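Local structure of 5-formyltetrahydrofolate cyclo-ligase family protein (Bacillus anthracis, 2JCB) at residues E22-L27 and Y167-V172; I55-S60 and K79-P84. The protein probably catalyses the ATP-dependent cyclisation of 5-formyltetrahydrofolate to 5,10-methenyltetrahydrofolate, a magnesium-dependent step of folate metabolism. One frame throughout, in Å; residues are numbered along the deposited sequence.

Contact 1 fastens the C-terminal end of helix 6-26 to the loop that follows strand 161-165, whereas contact 2 pairs strands 54-56 and 80-87 in the mixed sheet. Their centres lie about 23 Å apart and flank the middle of the chain, separated by about 8 Å between nearest atoms. Both strands of contact 2 fall in the sequence between the two segments of contact 1. Neither belongs to the ADP pocket: the side chain of Gln170 in contact 1 is about 11 Å from ADP and about 14 Å from the magnesium ion, and that of Thr58 in contact 2 about 12 Å from ADP. Helix 6-26 also carries Arg10, Lys13 and Arg17 of that pocket.

Contact 1. Residues E22-L27 and Y167-V172; sequences EHMNSL and YSFQMV
The last turn of helix 6-26 faces the short 3-10 turn 168-170, with the CA atoms of His23 and Phe169 8.2 Å apart, so side chains bridge the gap. His23 and Phe169 form a face-to-face stack, their centroids 3.9 Å apart and their planes only 7° from parallel. ND1 of His23 sits over the centre of the phenyl ring, and CD1 of Phe169 over the centre of the imidazole; CB of Phe169 adds a CH-pi contact to the same imidazole. The His23 ring is delivered with CG anti to the backbone N (chi1 -169°). Leu27 divides its methyls between two rings. Leu27 CD1 lies over one face of Tyr167, offset toward the rim and 3.7 Å from Tyr167 CZ, and Leu27 CD2 meets Phe169 CE2 tip to tip at 3.9 Å. Met24 CB approaches CZ of Phe169; the Met24 chain then bends at chi3 (-75°), putting CE at the edge of the Tyr167 ring, where the two side chains cross at about a right angle. Met24 CE also packs 3.4 Å from CD of Gln170. Gln170 OE1 accepts the N-H of Tyr167, N to OE1 2.9 Å, with the donor above the carbonyl plane, and Gln170 NE2 donates to the Val135 carbonyl. The Tyr167 hydroxyl is bonded to the carbonyl oxygen of Asn63, whose ND2 donates to the carbonyl oxygen of Met24, while helix 29-44 packs against the tyrosine ring. The contact between helix end and loop is thus made by ring stacking and apolar packing; the bonds on OE1 and NE2 restrain the amide that Met24 CE packs on, and the bond on the tyrosine OH is consistent with a held ring under Leu27 CD1.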
ATOM      1  N   GLU A  22       2.704  12.957  10.447  1.00 28.45           N
ATOM      2  CA  GLU A  22       2.756  13.496  11.818  1.00 31.27           C
ATOM      3  C   GLU A  22       1.564  12.978  12.607  1.00 31.55           C
ATOM      4  O   GLU A  22       1.708  12.543  13.747  1.00 32.06           O
ATOM      5  CB  GLU A  22       2.734  15.015  11.791  1.00 31.90           C
ATOM      6  CG  GLU A  22       2.793  15.678  13.140  1.00 34.37           C
ATOM      7  CD  GLU A  22       3.109  17.163  13.027  1.00 38.76           C
ATOM      8  OE1 GLU A  22       2.847  17.740  11.941  1.00 40.77           O
ATOM      9  OE2 GLU A  22       3.613  17.755  14.011  1.00 42.88           O
ATOM     10  N   HIS A  23       0.393  13.001  11.978  1.00 30.97           N
ATOM     11  CA  HIS A  23      -0.812  12.504  12.603  1.00 31.26           C
ATOM     12  C   HIS A  23      -0.653  10.994  12.863  1.00 30.71           C
ATOM     13  O   HIS A  23      -0.961  10.524  13.945  1.00 30.74           O
ATOM     14  CB  HIS A  23      -2.029  12.817  11.726  1.00 32.34           C
ATOM     15  CG  HIS A  23      -3.346  12.579  12.400  1.00 36.03           C
ATOM     16  ND1 HIS A  23      -3.600  11.469  13.180  1.00 38.55           N
ATOM     17  CD2 HIS A  23      -4.489  13.308  12.402  1.00 38.91           C
ATOM     18  CE1 HIS A  23      -4.832  11.536  13.652  1.00 40.23           C
ATOM     19  NE2 HIS A  23      -5.398  12.635  13.186  1.00 39.66           N
ATOM     20  N   MET A  24      -0.157  10.253  11.881  1.00 31.08           N
ATOM     21  CA  MET A  24      -0.002   8.808  12.004  1.00 31.92           C
ATOM     22  C   MET A  24       0.953   8.455  13.141  1.00 30.78           C
ATOM     23  O   MET A  24       0.682   7.568  13.942  1.00 29.64           O
ATOM     24  CB  MET A  24       0.507   8.195  10.699  1.00 31.78           C
ATOM     25  CG  MET A  24       0.326   6.708  10.647  1.00 32.61           C
ATOM     26  SD  MET A  24       0.734   6.184   9.002  1.00 38.17           S
ATOM     27  CE  MET A  24      -0.647   6.686   8.041  1.00 30.86           C
ATOM     28  N   ASN A  25       2.074   9.157  13.178  1.00 29.85           N
ATOM     29  CA  ASN A  25       3.049   8.997  14.246  1.00 30.21           C
ATOM     30  C   ASN A  25       2.495   9.331  15.633  1.00 29.18           C
ATOM     31  O   ASN A  25       2.987   8.794  16.632  1.00 30.88           O
ATOM     32  CB  ASN A  25       4.302   9.812  13.936  1.00 28.96           C
ATOM     33  CG  ASN A  25       5.160   9.150  12.861  1.00 31.51           C
ATOM     34  OD1 ASN A  25       5.240   7.921  12.779  1.00 35.48           O
ATOM     35  ND2 ASN A  25       5.824   9.964  12.049  1.00 35.71           N
ATOM     36  N   SER A  26       1.507  10.225  15.712  1.00 28.81           N
ATOM     37  CA  SER A  26       0.923  10.550  16.995  1.00 29.37           C
ATOM     38  C   SER A  26      -0.086   9.518  17.500  1.00 28.80           C
ATOM     39  O   SER A  26      -0.457   9.594  18.691  1.00 27.94           O
ATOM     40  CB  SER A  26       0.266  11.948  16.983  1.00 28.27           C
ATOM     41  OG  SER A  26      -0.895  11.893  16.152  1.00 33.71           O
ATOM     42  N   LEU A  27      -0.524   8.592  16.637  1.00 29.41           N
ATOM     43  CA  LEU A  27      -1.532   7.593  17.009  1.00 28.35           C
ATOM     44  C   LEU A  27      -1.124   6.832  18.259  1.00 27.92           C
ATOM     45  O   LEU A  27      -0.022   6.292  18.308  1.00 28.04           O
ATOM     46  CB  LEU A  27      -1.764   6.563  15.910  1.00 29.73           C
ATOM     47  CG  LEU A  27      -2.789   6.776  14.824  1.00 32.89           C
ATOM     48  CD1 LEU A  27      -2.886   5.427  14.051  1.00 32.16           C
ATOM     49  CD2 LEU A  27      -4.126   7.270  15.380  1.00 30.00           C
ATOM     50  N   TYR A 167      -6.451   4.593   7.532  1.00 27.95           N
ATOM     51  CA  TYR A 167      -7.227   5.131   8.625  1.00 28.02           C
ATOM     52  C   TYR A 167      -8.046   6.284   8.010  1.00 27.45           C
ATOM     53  O   TYR A 167      -7.630   6.945   7.031  1.00 27.37           O
ATOM     54  CB  TYR A 167      -6.301   5.729   9.681  1.00 29.71           C
ATOM     55  CG  TYR A 167      -5.274   4.769  10.181  1.00 26.30           C
ATOM     56  CD1 TYR A 167      -5.655   3.711  11.013  1.00 29.66           C
ATOM     57  CD2 TYR A 167      -3.896   4.955   9.921  1.00 27.32           C
ATOM     58  CE1 TYR A 167      -4.719   2.838  11.509  1.00 31.07           C
ATOM     59  CE2 TYR A 167      -2.929   4.071  10.450  1.00 30.44           C
ATOM     60  CZ  TYR A 167      -3.367   3.012  11.243  1.00 30.66           C
ATOM     61  OH  TYR A 167      -2.519   2.047  11.812  1.00 29.47           O
ATOM     62  N   SER A 168      -9.231   6.501   8.562  1.00 29.30           N
ATOM     63  CA  SER A 168     -10.097   7.536   8.021  1.00 29.38           C
ATOM     64  C   SER A 168      -9.470   8.943   7.991  1.00 29.64           C
ATOM     65  O   SER A 168      -9.793   9.731   7.103  1.00 30.35           O
ATOM     66  CB  SER A 168     -11.484   7.507   8.687  1.00 30.47           C
ATOM     67  OG  SER A 168     -11.397   7.929  10.003  1.00 32.43           O
ATOM     68  N   PHE A 169      -8.574   9.252   8.936  1.00 30.05           N
ATOM     69  CA  PHE A 169      -7.862  10.520   8.931  1.00 30.31           C
ATOM     70  C   PHE A 169      -6.851  10.656   7.764  1.00 29.93           C
ATOM     71  O   PHE A 169      -6.322  11.739   7.538  1.00 31.04           O
ATOM     72  CB  PHE A 169      -7.171  10.794  10.279  1.00 30.74           C
ATOM     73  CG  PHE A 169      -5.938   9.942  10.515  1.00 31.83           C
ATOM     74  CD1 PHE A 169      -4.713  10.275   9.906  1.00 33.13           C
ATOM     75  CD2 PHE A 169      -5.987   8.819  11.359  1.00 34.19           C
ATOM     76  CE1 PHE A 169      -3.569   9.543  10.120  1.00 31.68           C
ATOM     77  CE2 PHE A 169      -4.824   8.055  11.580  1.00 33.25           C
ATOM     78  CZ  PHE A 169      -3.617   8.408  10.928  1.00 30.81           C
ATOM     79  N   GLN A 170      -6.557   9.566   7.059  1.00 29.00           N
ATOM     80  CA  GLN A 170      -5.750   9.660   5.848  1.00 27.47           C
ATOM     81  C   GLN A 170      -6.567  10.096   4.667  1.00 29.71           C
ATOM     82  O   GLN A 170      -6.007  10.449   3.626  1.00 29.31           O
ATOM     83  CB  GLN A 170      -5.134   8.296   5.546  1.00 26.51           C
ATOM     84  CG  GLN A 170      -4.022   7.885   6.492  1.00 25.93           C
ATOM     85  CD  GLN A 170      -3.504   6.481   6.171  1.00 27.35           C
ATOM     86  OE1 GLN A 170      -3.821   5.510   6.829  1.00 31.79           O
ATOM     87  NE2 GLN A 170      -2.626   6.412   5.158  1.00 26.59           N
ATOM     88  N   MET A 171      -7.894  10.100   4.825  1.00 31.05           N
ATOM     89  CA  MET A 171      -8.785  10.664   3.789  1.00 32.97           C
ATOM     90  C   MET A 171      -8.802  12.179   3.799  1.00 32.60           C
ATOM     91  O   MET A 171      -8.994  12.837   4.854  1.00 32.40           O
ATOM     92  CB  MET A 171     -10.209  10.097   3.945  1.00 34.08           C
ATOM     93  CG  MET A 171     -10.296   8.582   3.921  1.00 34.14           C
ATOM     94  SD  MET A 171      -9.639   7.834   2.409  1.00 34.77           S
ATOM     95  CE  MET A 171     -10.371   8.803   1.075  1.00 31.06           C
ATOM     96  N   VAL A 172      -8.571  12.770   2.628  1.00 32.22           N
ATOM     97  CA  VAL A 172      -8.575  14.240   2.534  1.00 31.06           C
ATOM     98  C   VAL A 172      -9.479  14.747   1.419  1.00 32.05           C
ATOM     99  O   VAL A 172      -9.847  14.023   0.517  1.00 31.82           O
ATOM    100  CB  VAL A 172      -7.148  14.885   2.423  1.00 31.49           C
ATOM    101  CG1 VAL A 172      -6.226  14.434   3.572  1.00 29.95           C
ATOM    102  CG2 VAL A 172      -6.526  14.594   1.069  1.00 32.12           C
TER

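Contact 2. Residues I55-S60 and K79-P84; sequences IGITLS and KRVVVP
Ile55 lays CD1 against the aliphatic stem of Lys79, 3.2 Å from its CD, closer than usual van der Waals contact, where the two side chains cross obliquely. The lysine chain runs extended to CE and then bends (chi4 -62°), placing NZ where it bonds to the carbonyl oxygens of Trp49 and Ala52. Backbones pair in parallel beside it. Ile55 N donates to Arg80 O and Ile55 O accepts from Val82 N, both at 2.9 Å; Ile57 N then donates to Val82 O at the same length. CA-H...O contacts from Val81, Gly56 and Val83 fill in between. CG2 of Ile57 rests 4.0 Å from CG1 of both Val81 and Val83, on the side covered by helix 68-76. With no side chain at Gly56, CG2 of Val82 packs against its CA at 3.6 Å. Further on, Thr58 CG2 meets Pro84 CG, and Tyr151 of helix 150-154 touches both residues. Strand 54-56, helix 68-76 and strand 80-87 form a beta-alpha-beta unit whose neighbouring parallel strands lie in the core of the mixed sheet, an arrangement typical of Rossmann-like alpha/beta folds and consistent with this family.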
ATOM      1  N   ILE A  55      -1.589 -12.231  -4.077  1.00 28.18           N
ATOM      2  CA  ILE A  55      -1.778 -10.914  -3.578  1.00 28.16           C
ATOM      3  C   ILE A  55      -0.390 -10.263  -3.436  1.00 29.23           C
ATOM      4  O   ILE A  55       0.513 -10.897  -2.887  1.00 30.96           O
ATOM      5  CB  ILE A  55      -2.520 -10.920  -2.236  1.00 29.37           C
ATOM      6  CG1 ILE A  55      -3.949 -11.481  -2.449  1.00 31.66           C
ATOM      7  CG2 ILE A  55      -2.547  -9.501  -1.749  1.00 31.83           C
ATOM      8  CD1 ILE A  55      -4.682 -11.803  -1.242  1.00 37.96           C
ATOM      9  N   GLY A  56      -0.306  -9.005  -3.861  1.00 28.96           N
ATOM     10  CA  GLY A  56       0.889  -8.123  -3.756  1.00 27.42           C
ATOM     11  C   GLY A  56       0.617  -7.184  -2.567  1.00 29.25           C
ATOM     12  O   GLY A  56      -0.481  -6.591  -2.455  1.00 29.10           O
ATOM     13  N   ILE A  57       1.612  -7.043  -1.684  1.00 29.31           N
ATOM     14  CA  ILE A  57       1.420  -6.209  -0.481  1.00 30.15           C
ATOM     15  C   ILE A  57       2.788  -5.678  -0.037  1.00 29.05           C
ATOM     16  O   ILE A  57       3.819  -6.183  -0.469  1.00 29.82           O
ATOM     17  CB  ILE A  57       0.789  -7.037   0.664  1.00 29.71           C
ATOM     18  CG1 ILE A  57       0.319  -6.183   1.850  1.00 30.24           C
ATOM     19  CG2 ILE A  57       1.665  -8.336   1.053  1.00 31.45           C
ATOM     20  CD1 ILE A  57      -0.679  -6.927   2.720  1.00 31.12           C
ATOM     21  N   THR A  58       2.748  -4.659   0.800  1.00 30.54           N
ATOM     22  CA  THR A  58       4.005  -4.077   1.395  1.00 30.67           C
ATOM     23  C   THR A  58       4.091  -4.515   2.867  1.00 29.87           C
ATOM     24  O   THR A  58       3.103  -4.986   3.466  1.00 32.29           O
ATOM     25  CB  THR A  58       4.095  -2.554   1.280  1.00 31.29           C
ATOM     26  OG1 THR A  58       3.026  -1.947   2.023  1.00 34.30           O
ATOM     27  CG2 THR A  58       4.106  -2.171  -0.197  1.00 34.08           C
ATOM     28  N   LEU A  59       5.298  -4.421   3.443  1.00 29.15           N
ATOM     29  CA  LEU A  59       5.510  -4.715   4.847  1.00 29.84           C
ATOM     30  C   LEU A  59       5.398  -3.366   5.568  1.00 29.32           C
ATOM     31  O   LEU A  59       6.164  -2.444   5.308  1.00 31.17           O
ATOM     32  CB  LEU A  59       6.916  -5.321   5.056  1.00 30.85           C
ATOM     33  CG  LEU A  59       7.010  -6.653   4.269  1.00 34.83           C
ATOM     34  CD1 LEU A  59       8.406  -7.004   3.816  1.00 40.17           C
ATOM     35  CD2 LEU A  59       6.330  -7.761   5.009  1.00 37.45           C
ATOM     36  N   SER A  60       4.403  -3.232   6.416  1.00 30.12           N
ATOM     37  CA  SER A  60       4.127  -1.944   7.032  1.00 28.52           C
ATOM     38  C   SER A  60       5.225  -1.533   8.051  1.00 30.74           C
ATOM     39  O   SER A  60       5.872  -2.377   8.682  1.00 28.61           O
ATOM     40  CB  SER A  60       2.781  -2.011   7.730  1.00 30.36           C
ATOM     41  OG  SER A  60       2.722  -3.144   8.545  1.00 31.69           O
ATOM     42  N   LYS A  79      -3.050 -18.496  -0.259  1.00 30.23           N
ATOM     43  CA  LYS A  79      -2.808 -17.535  -1.301  1.00 26.98           C
ATOM     44  C   LYS A  79      -1.298 -17.354  -1.416  1.00 28.24           C
ATOM     45  O   LYS A  79      -0.601 -17.495  -0.409  1.00 30.36           O
ATOM     46  CB  LYS A  79      -3.429 -16.175  -0.939  1.00 26.16           C
ATOM     47  CG  LYS A  79      -4.932 -16.285  -0.670  1.00 26.45           C
ATOM     48  CD  LYS A  79      -5.443 -14.862  -0.468  1.00 29.35           C
ATOM     49  CE  LYS A  79      -6.907 -14.842  -0.067  1.00 29.93           C
ATOM     50  NZ  LYS A  79      -7.776 -15.441  -1.112  1.00 31.64           N
ATOM     51  N   ARG A  80      -0.817 -16.995  -2.607  1.00 27.39           N
ATOM     52  CA  ARG A  80       0.597 -16.710  -2.824  1.00 27.55           C
ATOM     53  C   ARG A  80       0.753 -15.253  -2.466  1.00 28.90           C
ATOM     54  O   ARG A  80      -0.096 -14.445  -2.824  1.00 30.42           O
ATOM     55  CB  ARG A  80       0.955 -16.934  -4.294  1.00 29.61           C
ATOM     56  CG  ARG A  80       2.335 -16.519  -4.663  1.00 33.14           C
ATOM     57  CD  ARG A  80       2.741 -17.123  -5.980  1.00 35.56           C
ATOM     58  NE  ARG A  80       1.936 -16.590  -7.072  1.00 36.23           N
ATOM     59  CZ  ARG A  80       2.203 -16.791  -8.359  1.00 37.60           C
ATOM     60  NH1 ARG A  80       3.259 -17.512  -8.697  1.00 34.07           N
ATOM     61  NH2 ARG A  80       1.427 -16.239  -9.300  1.00 37.64           N
ATOM     62  N   VAL A  81       1.819 -14.946  -1.728  1.00 27.64           N
ATOM     63  CA  VAL A  81       2.070 -13.587  -1.267  1.00 26.19           C
ATOM     64  C   VAL A  81       3.347 -13.065  -1.937  1.00 27.22           C
ATOM     65  O   VAL A  81       4.376 -13.738  -1.927  1.00 27.04           O
ATOM     66  CB  VAL A  81       2.264 -13.534   0.274  1.00 26.80           C
ATOM     67  CG1 VAL A  81       2.719 -12.181   0.690  1.00 27.58           C
ATOM     68  CG2 VAL A  81       0.959 -13.805   1.019  1.00 27.96           C
ATOM     69  N   VAL A  82       3.229 -11.889  -2.539  1.00 25.84           N
ATOM     70  CA  VAL A  82       4.387 -11.181  -3.174  1.00 26.95           C
ATOM     71  C   VAL A  82       4.593  -9.791  -2.570  1.00 28.74           C
ATOM     72  O   VAL A  82       3.643  -9.018  -2.387  1.00 29.51           O
ATOM     73  CB  VAL A  82       4.369 -11.176  -4.740  1.00 27.80           C
ATOM     74  CG1 VAL A  82       4.283 -12.586  -5.275  1.00 24.84           C
ATOM     75  CG2 VAL A  82       3.236 -10.323  -5.286  1.00 28.18           C
ATOM     76  N   VAL A  83       5.863  -9.452  -2.308  1.00 28.94           N
ATOM     77  CA  VAL A  83       6.231  -8.164  -1.689  1.00 27.57           C
ATOM     78  C   VAL A  83       7.339  -7.496  -2.548  1.00 28.23           C
ATOM     79  O   VAL A  83       8.106  -8.214  -3.215  1.00 28.45           O
ATOM     80  CB  VAL A  83       6.758  -8.422  -0.258  1.00 28.97           C
ATOM     81  CG1 VAL A  83       5.602  -8.914   0.639  1.00 29.80           C
ATOM     82  CG2 VAL A  83       7.848  -9.551  -0.268  1.00 26.04           C
ATOM     83  N   PRO A  84       7.382  -6.155  -2.562  1.00 27.40           N
ATOM     84  CA  PRO A  84       8.299  -5.521  -3.516  1.00 28.49           C
ATOM     85  C   PRO A  84       9.733  -5.349  -3.027  1.00 28.38           C
ATOM     86  O   PRO A  84       9.979  -5.048  -1.867  1.00 27.22           O
ATOM     87  CB  PRO A  84       7.672  -4.139  -3.737  1.00 29.62           C
ATOM     88  CG  PRO A  84       6.968  -3.843  -2.450  1.00 28.17           C
ATOM     89  CD  PRO A  84       6.573  -5.150  -1.825  1.00 28.28           C
TER